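PDB 1RU4: pectate lyase from Erwinia chrysanthemi, which cleaves polygalacturonate (pectate) chains in the plant cell wall by eliminative scission, probably with the help of calcium. Local coordinates for residues N139-N143 with T144-H148. Numbering follows the deposited sequence.
Sequences NTFEN and TAFHH
Phe-141 and Phe-146 turn their rings inward from two successive strands, 140-142 and 145-147, and meet where the chain bends between them. The side chains cross at about a right angle: CZ of Phe-146 leads, 4.1 Å from CD2 of Phe-141, which lies at the edge of the Phe-146 ring, near its plane. CG of Phe-146, anti to its carbonyl carbon (chi1 -50°), sends the ring back toward Phe-141. Thr-144 fills the inside of the bend. Its OG1 lies 3.7 Å from Phe-141 CB and is hydrogen-bonded to Ser-168 OG, so this buried hydroxyl, close beside CE1 of Phe-146, has a polar partner; CG2 presses to 3.4 Å from the carbonyl O of Glu-142. The bend itself is made at Asn-143, whose phi and psi are both positive (52° and 49°). On the outer side a single bound water does the bridging: it donates to Asn-143 OD1 at 2.9 Å and to Thr-144 O at 3.0 Å, linking the side chain to a carbonyl one peptide beyond the bend. Asn-143 is itself buried, packed against Arg-355. Glu-142 also points away from the following strand, and its OE1 bonds to Tyr-118 OH. Farther on, ND1 of His-147 and ND1 of His-148 share a hydrogen bond of 2.8 Å in the planes of both rings. Phe-119 lies nearly parallel to Phe-141, and Val-124 touches Phe-146, both from the preceding coil. Both strands pair in parallel with strands of the coils before and after, so the bend at Asn-143 joins two faces of one coil of the right-handed parallel beta-helix.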
loop_
_atom_site.group_PDB
_atom_site.type_symbol
_atom_site.label_atom_id
_atom_site.label_comp_id
_atom_site.label_asym_id
_atom_site.label_seq_id
_atom_site.Cartn_x
_atom_site.Cartn_y
_atom_site.Cartn_z
ATOM N N ASN A 139 10.480 10.294 1.509
ATOM C CA ASN A 139 9.922 9.788 2.755
ATOM C C ASN A 139 9.732 8.278 2.663
ATOM O O ASN A 139 9.531 7.732 1.574
ATOM C CB ASN A 139 8.582 10.470 3.050
ATOM C CG ASN A 139 8.722 11.969 3.228
ATOM O OD1 ASN A 139 9.398 12.437 4.144
ATOM N ND2 ASN A 139 8.080 12.730 2.351
ATOM N N THR A 140 9.811 7.604 3.805
ATOM C CA THR A 140 9.642 6.157 3.844
ATOM C C THR A 140 8.626 5.764 4.905
ATOM O O THR A 140 8.625 6.307 6.008
ATOM C CB THR A 140 10.977 5.438 4.127
ATOM O OG1 THR A 140 11.939 5.806 3.130
ATOM C CG2 THR A 140 10.786 3.923 4.096
ATOM N N PHE A 141 7.742 4.841 4.539
ATOM C CA PHE A 141 6.723 4.324 5.445
ATOM C C PHE A 141 6.896 2.813 5.467
ATOM O O PHE A 141 6.519 2.127 4.515
ATOM C CB PHE A 141 5.318 4.695 4.942
ATOM C CG PHE A 141 5.100 6.176 4.790
ATOM C CD1 PHE A 141 5.541 6.843 3.650
ATOM C CD2 PHE A 141 4.487 6.913 5.802
ATOM C CE1 PHE A 141 5.381 8.224 3.521
ATOM C CE2 PHE A 141 4.323 8.292 5.682
ATOM C CZ PHE A 141 4.773 8.948 4.539
ATOM N N GLU A 142 7.499 2.304 6.537
ATOM C CA GLU A 142 7.785 0.877 6.650
ATOM C C GLU A 142 6.985 0.220 7.766
ATOM O O GLU A 142 6.983 0.696 8.898
ATOM C CB GLU A 142 9.284 0.640 6.886
ATOM C CG GLU A 142 9.645 -0.843 6.994
ATOM C CD GLU A 142 11.121 -1.115 7.257
ATOM O OE1 GLU A 142 11.873 -0.179 7.599
ATOM O OE2 GLU A 142 11.530 -2.289 7.130
ATOM N N ASN A 143 6.332 -0.895 7.444
ATOM C CA ASN A 143 5.523 -1.633 8.411
ATOM C C ASN A 143 4.533 -0.691 9.100
ATOM O O ASN A 143 4.442 -0.640 10.331
ATOM C CB ASN A 143 6.423 -2.337 9.437
ATOM C CG ASN A 143 5.660 -3.328 10.304
ATOM O OD1 ASN A 143 4.622 -3.855 9.900
ATOM N ND2 ASN A 143 6.178 -3.590 11.497
ATOM N N THR A 144 3.833 0.090 8.280
ATOM C CA THR A 144 2.818 1.025 8.754
ATOM C C THR A 144 1.433 0.572 8.291
ATOM O O THR A 144 1.312 -0.379 7.515
ATOM C CB THR A 144 3.076 2.466 8.234
ATOM O OG1 THR A 144 3.063 2.480 6.799
ATOM C CG2 THR A 144 4.414 2.988 8.735
ATOM N N ALA A 145 0.393 1.240 8.781
ATOM C CA ALA A 145 -0.973 0.915 8.378
ATOM C C ALA A 145 -1.878 2.137 8.405
ATOM O O ALA A 145 -1.708 3.034 9.230
ATOM C CB ALA A 145 -1.548 -0.190 9.258
ATOM N N PHE A 146 -2.836 2.162 7.483
ATOM C CA PHE A 146 -3.770 3.275 7.342
ATOM C C PHE A 146 -5.153 2.674 7.127
ATOM O O PHE A 146 -5.454 2.142 6.054
ATOM C CB PHE A 146 -3.350 4.146 6.152
ATOM C CG PHE A 146 -1.896 4.525 6.184
ATOM C CD1 PHE A 146 -0.934 3.679 5.634
ATOM C CD2 PHE A 146 -1.476 5.676 6.849
ATOM C CE1 PHE A 146 0.426 3.963 5.756
ATOM C CE2 PHE A 146 -0.116 5.971 6.978
ATOM C CZ PHE A 146 0.836 5.111 6.431
ATOM N N HIS A 147 -5.989 2.749 8.159
ATOM C CA HIS A 147 -7.286 2.085 8.118
ATOM C C HIS A 147 -8.419 2.844 8.795
ATOM O O HIS A 147 -8.192 3.641 9.702
ATOM C CB HIS A 147 -7.166 0.687 8.731
ATOM C CG HIS A 147 -6.677 0.683 10.146
ATOM N ND1 HIS A 147 -7.526 0.767 11.229
ATOM C CD2 HIS A 147 -5.426 0.589 10.657
ATOM C CE1 HIS A 147 -6.820 0.725 12.345
ATOM N NE2 HIS A 147 -5.543 0.616 12.025
ATOM N N HIS A 148 -9.643 2.567 8.350
ATOM C CA HIS A 148 -10.845 3.191 8.902
ATOM C C HIS A 148 -10.790 4.722 8.886
ATOM O O HIS A 148 -11.200 5.374 9.850
ATOM C CB HIS A 148 -11.117 2.688 10.328
ATOM C CG HIS A 148 -11.298 1.203 10.431
ATOM N ND1 HIS A 148 -10.259 0.344 10.723
ATOM C CD2 HIS A 148 -12.401 0.427 10.299
ATOM C CE1 HIS A 148 -10.713 -0.896 10.765
ATOM N NE2 HIS A 148 -12.009 -0.873 10.511
HETATM O O HOH W 1 2.029 -2.839 9.008
#